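Side-chain contacts in glypican-1 (Homo sapiens, PDB 4YWT), which carries heparan sulfate chains at the cell surface and, through them, binds alpha-4(V) collagen and takes part in Schwann cell myelination: residues K460-T463 / N464-S468; R220-V223 / Q224-V228; A248-L252 / V253-H257. The protein carries 3 engineered substitutions. All blocks are in the same frame, centred on the assembly; numbering follows the deposited sequence.

Interactions 1 and 2 pack against each other in the middle of an elongated, largely helical core protein, with centres 10 Å apart. The helix 450-471 lies against the helix 204-236: M462 CE comes 3.5 Å from S221 O, L466 CD2 3.6 Å from the same S221 O, and M462 CG 3.7 Å from G225 CA, where no side chain intervenes. Interaction 3 belongs to a disulfide-bearing region well removed from both, about 28 Å from interaction 1 and about 26 Å from interaction 2 between nearest atoms. Within interaction 2, the side chain of V223 is about 12 Å from a bound NAG, which is an attached glycan and marks no binding pocket.

Interaction 1 of 3, residues K460-T463 / N464-S468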
loop_
_atom_site.group_PDB
_atom_site.type_symbol
_atom_site.label_atom_id
_atom_site.label_comp_id
_atom_site.label_asym_id
_atom_site.label_seq_id
_atom_site.Cartn_x
_atom_site.Cartn_y
_atom_site.Cartn_z
ATOM N N LYS A 460 8.004 8.637 3.978
ATOM C CA LYS A 460 9.235 8.710 4.768
ATOM C C LYS A 460 9.011 8.274 6.215
ATOM O O LYS A 460 9.720 7.404 6.738
ATOM C CB LYS A 460 9.806 10.130 4.758
ATOM C CG LYS A 460 10.363 10.602 3.429
ATOM C CD LYS A 460 11.155 11.888 3.630
ATOM C CE LYS A 460 11.448 12.589 2.318
ATOM N NZ LYS A 460 11.978 13.964 2.551
ATOM N N ILE A 461 8.020 8.890 6.853
ATOM C CA ILE A 461 7.715 8.616 8.253
ATOM C C ILE A 461 7.364 7.148 8.498
ATOM O O ILE A 461 7.929 6.504 9.395
ATOM C CB ILE A 461 6.556 9.502 8.747
ATOM C CG1 ILE A 461 6.982 10.973 8.740
ATOM C CG2 ILE A 461 6.117 9.084 10.142
ATOM C CD1 ILE A 461 5.837 11.945 8.906
ATOM N N MET A 462 6.441 6.618 7.698
ATOM C CA MET A 462 6.034 5.226 7.853
ATOM C C MET A 462 7.220 4.286 7.632
ATOM O O MET A 462 7.395 3.308 8.365
ATOM C CB MET A 462 4.897 4.885 6.889
ATOM C CG MET A 462 4.254 3.526 7.133
ATOM S SD MET A 462 3.479 3.387 8.754
ATOM C CE MET A 462 4.490 2.111 9.494
ATOM N N THR A 463 8.038 4.598 6.630
ATOM C CA THR A 463 9.224 3.799 6.333
ATOM C C THR A 463 10.166 3.756 7.527
ATOM O O THR A 463 10.646 2.686 7.906
ATOM C CB THR A 463 9.992 4.342 5.120
ATOM O OG1 THR A 463 9.119 4.400 3.986
ATOM C CG2 THR A 463 11.179 3.443 4.798
ATOM N N ASN A 464 10.427 4.922 8.115
ATOM C CA ASN A 464 11.249 4.990 9.319
ATOM C C ASN A 464 10.661 4.137 10.438
ATOM O O ASN A 464 11.381 3.358 11.081
ATOM C CB ASN A 464 11.405 6.439 9.785
ATOM C CG ASN A 464 12.242 7.271 8.831
ATOM O OD1 ASN A 464 13.137 6.753 8.160
ATOM N ND2 ASN A 464 11.956 8.566 8.768
ATOM N N ARG A 465 9.354 4.279 10.656
ATOM C CA ARG A 465 8.649 3.447 11.631
ATOM C C ARG A 465 8.897 1.957 11.402
ATOM O O ARG A 465 9.098 1.203 12.352
ATOM C CB ARG A 465 7.142 3.709 11.594
ATOM C CG ARG A 465 6.679 4.970 12.300
ATOM C CD ARG A 465 5.209 4.836 12.680
ATOM N NE ARG A 465 4.640 6.074 13.203
ATOM C CZ ARG A 465 3.776 6.835 12.540
ATOM N NH1 ARG A 465 3.375 6.482 11.326
ATOM N NH2 ARG A 465 3.307 7.946 13.091
ATOM N N LEU A 466 8.879 1.540 10.139
ATOM C CA LEU A 466 9.047 0.129 9.799
ATOM C C LEU A 466 10.488 -0.353 9.913
ATOM O O LEU A 466 10.734 -1.530 10.177
ATOM C CB LEU A 466 8.527 -0.139 8.388
ATOM C CG LEU A 466 7.016 -0.330 8.280
ATOM C CD1 LEU A 466 6.501 0.250 6.982
ATOM C CD2 LEU A 466 6.675 -1.808 8.374
ATOM N N ARG A 467 11.442 0.547 9.702
ATOM C CA ARG A 467 12.847 0.194 9.863
ATOM C C ARG A 467 13.160 0.022 11.346
ATOM O O ARG A 467 13.828 -0.941 11.751
ATOM C CB ARG A 467 13.744 1.256 9.223
ATOM C CG ARG A 467 13.659 1.265 7.703
ATOM C CD ARG A 467 14.480 2.381 7.076
ATOM N NE ARG A 467 14.510 2.260 5.619
ATOM C CZ ARG A 467 14.930 3.214 4.793
ATOM N NH1 ARG A 467 15.357 4.373 5.274
ATOM N NH2 ARG A 467 14.919 3.007 3.482
ATOM N N SER A 468 12.652 0.948 12.155
ATOM C CA SER A 468 12.788 0.837 13.603
ATOM C C SER A 468 12.106 -0.431 14.109
ATOM O O SER A 468 12.670 -1.165 14.919
ATOM C CB SER A 468 12.202 2.067 14.297
ATOM O OG SER A 468 12.955 3.226 13.989
#
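R467 lies alongside T463 one turn further on in the helix 450-471, the last helix modelled in this chain, and the pair is a plain i to i+4 contact. The R467 chain can be traced outward over its partner. CB stays near T463 O, and CG comes closer, 3.3 Å from T463 O; CG stands anti to the carbonyl carbon of R467 (chi1 -70°), which directs the chain back along the helix. CD then passes from the carbonyl to the methyl, NE reaches 3.6 Å from T463 CG2, and CZ lies 3.8 Å from that same methyl. The guanidinium therefore has T463 CG2 over one face, displaced toward the rim. The hydroxyl of T463 is used differently, since OG1 hydrogen-bonds L459 O in the preceding turn. R465 repeats the pattern against I461: both point the same way, and I461 CG2 stands 3.9 Å above the guanidinium plane. Here the edge is also occupied, because M462 SD lies near that plane, 4.0 Å from R465 NH1. M462 itself bends at chi2 (62°) and chi3, and this fold carries its CE onto L466, meeting CD1 at 3.7 Å. M462 and L466 form the buried side of the turn, where both also touch L292 of the helix 286-299, whereas I461, R465 and R467 are exposed. T463 is buried as well and touches L292; R467 runs from the exposed surface over its methyl, while R465 lies along the exposed I461. Beneath them the backbone is regular: R465 N donates to I461 O at 2.9 Å with an N-H...O angle of 170°.

Interaction 2 of 3, residues R220-V223 / Q224-V228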
loop_
_atom_site.group_PDB
_atom_site.type_symbol
_atom_site.label_atom_id
_atom_site.label_comp_id
_atom_site.label_asym_id
_atom_site.label_seq_id
_atom_site.Cartn_x
_atom_site.Cartn_y
_atom_site.Cartn_z
ATOM N N ARG A 220 1.661 -4.739 13.582
ATOM C CA ARG A 220 1.114 -3.389 13.657
ATOM C C ARG A 220 1.735 -2.467 12.614
ATOM O O ARG A 220 1.028 -1.720 11.937
ATOM C CB ARG A 220 1.324 -2.799 15.051
ATOM C CG ARG A 220 0.664 -1.443 15.238
ATOM C CD ARG A 220 1.528 -0.516 16.069
ATOM N NE ARG A 220 1.702 -0.997 17.435
ATOM C CZ ARG A 220 2.734 -0.679 18.210
ATOM N NH1 ARG A 220 3.689 0.115 17.749
ATOM N NH2 ARG A 220 2.813 -1.160 19.442
ATOM N N SER A 221 3.058 -2.522 12.487
ATOM C CA SER A 221 3.765 -1.668 11.542
ATOM C C SER A 221 3.404 -2.019 10.102
ATOM O O SER A 221 3.284 -1.137 9.249
ATOM C CB SER A 221 5.275 -1.775 11.751
ATOM O OG SER A 221 5.630 -1.372 13.063
ATOM N N PHE A 222 3.232 -3.310 9.834
ATOM C CA PHE A 222 2.845 -3.749 8.497
ATOM C C PHE A 222 1.461 -3.207 8.131
ATOM O O PHE A 222 1.277 -2.584 7.069
ATOM C CB PHE A 222 2.864 -5.277 8.408
ATOM C CG PHE A 222 2.508 -5.812 7.049
ATOM C CD1 PHE A 222 3.445 -5.823 6.027
ATOM C CD2 PHE A 222 1.243 -6.312 6.796
ATOM C CE1 PHE A 222 3.122 -6.314 4.778
ATOM C CE2 PHE A 222 0.914 -6.810 5.548
ATOM C CZ PHE A 222 1.854 -6.810 4.538
ATOM N N VAL A 223 0.495 -3.433 9.020
ATOM C CA VAL A 223 -0.867 -2.945 8.798
ATOM C C VAL A 223 -0.895 -1.419 8.614
ATOM O O VAL A 223 -1.533 -0.896 7.684
ATOM C CB VAL A 223 -1.793 -3.360 9.963
ATOM C CG1 VAL A 223 -3.057 -2.514 9.990
ATOM C CG2 VAL A 223 -2.131 -4.842 9.861
ATOM N N GLN A 224 -0.183 -0.719 9.494
ATOM C CA GLN A 224 -0.033 0.733 9.403
ATOM C C GLN A 224 0.518 1.156 8.043
ATOM O O GLN A 224 0.053 2.130 7.449
ATOM C CB GLN A 224 0.884 1.244 10.514
ATOM C CG GLN A 224 0.160 1.946 11.650
ATOM C CD GLN A 224 1.050 2.164 12.860
ATOM O OE1 GLN A 224 2.228 1.802 12.851
ATOM N NE2 GLN A 224 0.491 2.760 13.906
ATOM N N GLY A 225 1.511 0.414 7.560
ATOM C CA GLY A 225 2.094 0.660 6.254
ATOM C C GLY A 225 1.082 0.511 5.134
ATOM O O GLY A 225 1.023 1.345 4.224
ATOM N N LEU A 226 0.285 -0.554 5.191
ATOM C CA LEU A 226 -0.776 -0.735 4.202
ATOM C C LEU A 226 -1.737 0.452 4.213
ATOM O O LEU A 226 -2.110 0.981 3.154
ATOM C CB LEU A 226 -1.542 -2.036 4.455
ATOM C CG LEU A 226 -0.791 -3.332 4.141
ATOM C CD1 LEU A 226 -1.584 -4.531 4.625
ATOM C CD2 LEU A 226 -0.508 -3.435 2.650
ATOM N N GLY A 227 -2.120 0.878 5.415
ATOM C CA GLY A 227 -2.988 2.036 5.560
ATOM C C GLY A 227 -2.408 3.298 4.938
ATOM O O GLY A 227 -3.097 4.028 4.213
ATOM N N VAL A 228 -1.131 3.547 5.213
ATOM C CA VAL A 228 -0.449 4.725 4.693
ATOM C C VAL A 228 -0.380 4.689 3.171
ATOM O O VAL A 228 -0.684 5.682 2.519
ATOM C CB VAL A 228 0.976 4.862 5.270
ATOM C CG1 VAL A 228 1.806 5.835 4.433
ATOM C CG2 VAL A 228 0.920 5.308 6.722
HETATM O O HOH W 1 4.261 0.501 14.696
#
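R220 and Q224 extend in the same direction from neighbouring turns of the helix 204-236, yet their flat ends are not stacked: the guanidinium and amide planes are 63° apart. Between the two side chains the nearest approach is R220 CD to Q224 OE1, 4.0 Å, a van der Waals touch of a methylene on the amide oxygen. The polar ends are joined instead by a water, which accepts from R220 NH1 at 3.1 Å and donates to Q224 OE1 at 3.0 Å. R220 starts with CG anti to its own N (chi1 -175°) and bends at chi2 and chi3; the bends carry the guanidinium to Y150, where NH2 hydrogen-bonds the carbonyl O and the group makes a cation-pi contact. On another side of the helix, F222 and L226 meet at a slant. L226 CG lies over one face of the F222 ring, and CD1 approaches its CE2 atom at 3.5 Å, an apolar contact at the rim, CD1 lying beyond the ring atoms. F106 also meets the F222 ring, with planes at about 55°, while V223 and L226 both touch L103 of the helix 70-129. Under these side chains the i to i+4 ladder is intact; L226 N, for example, donates to F222 O at 2.9 Å. The chemistry is therefore divided: an aromatic and aliphatic side faces the helix 70-129, while the R220 guanidinium probably polarises the water, strengthening its donation to the amide oxygen of Q224.

Interaction 3 of 3, residues A248-L252 / V253-H257; sequences AVMKL and VYCAH
At the edge of the Y254 ring, near its plane, sits M250 SD, and the same sulfur touches Y254 CB at 3.7 Å. One face of the ring receives V253 CG1 of the preceding residue, 3.4 Å above the plane and over the centre, a close CH-pi contact. H257 NE2 lies in the plane at a further edge of the tyrosine, while Y254 CD1 stands 3.9 Å over the centre of the H257 ring, so the phenol turns an edge toward the imidazole face. M250 runs roughly perpendicular to Y254; the bend of M250 at chi2 (54°) swings SD and CE round to Y254 CB. These contacts join the end of the helix 243-253 to the short helix 255-258. At the junction M250 O accepts from Y254 N at 3.1 Å and, only weakly, from C255 N at 3.3 Å. One turn earlier, V249 CG1 and V253 CG2 are neighbours on one flank, 4.1 Å apart. C255 folds back on the first helix, with SG 3.5 Å from K251 CA, and forms a disulfide with C61. A covalent tie thus adds to sulfur and methyl packing at the junction, and the Y254 hydroxyl, which hydrogen-bonds K41 NZ, gives the otherwise apolar ring a polar anchor at its far end.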
loop_
_atom_site.group_PDB
_atom_site.type_symbol
_atom_site.label_atom_id
_atom_site.label_comp_id
_atom_site.label_asym_id
_atom_site.label_seq_id
_atom_site.Cartn_x
_atom_site.Cartn_y
_atom_site.Cartn_z
ATOM N N ALA A 248 -0.910 19.186 -24.460
ATOM C CA ALA A 248 -0.027 18.143 -24.976
ATOM C C ALA A 248 -0.795 16.861 -25.291
ATOM O O ALA A 248 -0.456 16.137 -26.227
ATOM C CB ALA A 248 1.086 17.861 -23.989
ATOM N N VAL A 249 -1.828 16.587 -24.501
ATOM C CA VAL A 249 -2.661 15.408 -24.700
ATOM C C VAL A 249 -3.575 15.610 -25.901
ATOM O O VAL A 249 -3.782 14.687 -26.690
ATOM C CB VAL A 249 -3.496 15.087 -23.442
ATOM C CG1 VAL A 249 -4.615 14.108 -23.764
ATOM C CG2 VAL A 249 -2.602 14.526 -22.351
ATOM N N MET A 250 -4.112 16.818 -26.043
ATOM C CA MET A 250 -4.895 17.153 -27.228
ATOM C C MET A 250 -4.051 16.975 -28.485
ATOM O O MET A 250 -4.510 16.412 -29.479
ATOM C CB MET A 250 -5.426 18.585 -27.150
ATOM C CG MET A 250 -5.996 19.094 -28.467
ATOM S SD MET A 250 -7.256 17.995 -29.144
ATOM C CE MET A 250 -7.430 18.649 -30.802
ATOM N N LYS A 251 -2.811 17.449 -28.429
ATOM C CA LYS A 251 -1.882 17.300 -29.541
ATOM C C LYS A 251 -1.585 15.829 -29.802
ATOM O O LYS A 251 -1.467 15.397 -30.949
ATOM C CB LYS A 251 -0.586 18.062 -29.260
ATOM C CG LYS A 251 0.409 18.054 -30.411
ATOM C CD LYS A 251 1.321 19.271 -30.357
ATOM C CE LYS A 251 2.241 19.332 -31.566
ATOM N NZ LYS A 251 3.276 18.261 -31.539
ATOM N N LEU A 252 -1.476 15.064 -28.722
ATOM C CA LEU A 252 -1.172 13.642 -28.800
ATOM C C LEU A 252 -2.274 12.831 -29.475
ATOM O O LEU A 252 -2.000 11.976 -30.316
ATOM C CB LEU A 252 -0.919 13.084 -27.397
ATOM C CG LEU A 252 -0.690 11.575 -27.305
ATOM C CD1 LEU A 252 0.646 11.206 -27.927
ATOM C CD2 LEU A 252 -0.771 11.093 -25.862
ATOM N N VAL A 253 -3.521 13.106 -29.106
ATOM C CA VAL A 253 -4.631 12.238 -29.479
ATOM C C VAL A 253 -5.392 12.689 -30.726
ATOM O O VAL A 253 -5.498 11.936 -31.695
ATOM C CB VAL A 253 -5.638 12.110 -28.318
ATOM C CG1 VAL A 253 -6.771 11.172 -28.700
ATOM C CG2 VAL A 253 -4.940 11.617 -27.060
ATOM N N TYR A 254 -5.920 13.908 -30.704
ATOM C CA TYR A 254 -6.880 14.327 -31.721
ATOM C C TYR A 254 -6.338 15.315 -32.750
ATOM O O TYR A 254 -7.062 15.724 -33.656
ATOM C CB TYR A 254 -8.113 14.925 -31.043
ATOM C CG TYR A 254 -8.902 13.907 -30.256
ATOM C CD1 TYR A 254 -9.279 12.701 -30.832
ATOM C CD2 TYR A 254 -9.252 14.140 -28.934
ATOM C CE1 TYR A 254 -9.995 11.761 -30.117
ATOM C CE2 TYR A 254 -9.968 13.206 -28.210
ATOM C CZ TYR A 254 -10.335 12.018 -28.806
ATOM O OH TYR A 254 -11.047 11.085 -28.088
ATOM N N CYS A 255 -5.072 15.699 -32.623
ATOM C CA CYS A 255 -4.464 16.566 -33.624
ATOM C C CYS A 255 -4.181 15.787 -34.904
ATOM O O CYS A 255 -4.047 16.371 -35.980
ATOM C CB CYS A 255 -3.183 17.208 -33.094
ATOM S SG CYS A 255 -3.453 18.795 -32.272
ATOM N N ALA A 256 -4.090 14.466 -34.779
ATOM C CA ALA A 256 -3.984 13.599 -35.944
ATOM C C ALA A 256 -5.256 13.718 -36.771
ATOM O O ALA A 256 -5.213 13.811 -37.998
ATOM C CB ALA A 256 -3.746 12.159 -35.524
ATOM N N HIS A 257 -6.390 13.720 -36.079
ATOM C CA HIS A 257 -7.689 13.874 -36.717
ATOM C C HIS A 257 -7.783 15.223 -37.418
ATOM O O HIS A 257 -8.185 15.306 -38.578
ATOM C CB HIS A 257 -8.819 13.737 -35.692
ATOM C CG HIS A 257 -8.879 12.398 -35.022
ATOM N ND1 HIS A 257 -7.757 11.734 -34.574
ATOM C CD2 HIS A 257 -9.932 11.602 -34.718
ATOM C CE1 HIS A 257 -8.116 10.586 -34.028
ATOM N NE2 HIS A 257 -9.430 10.481 -34.103
#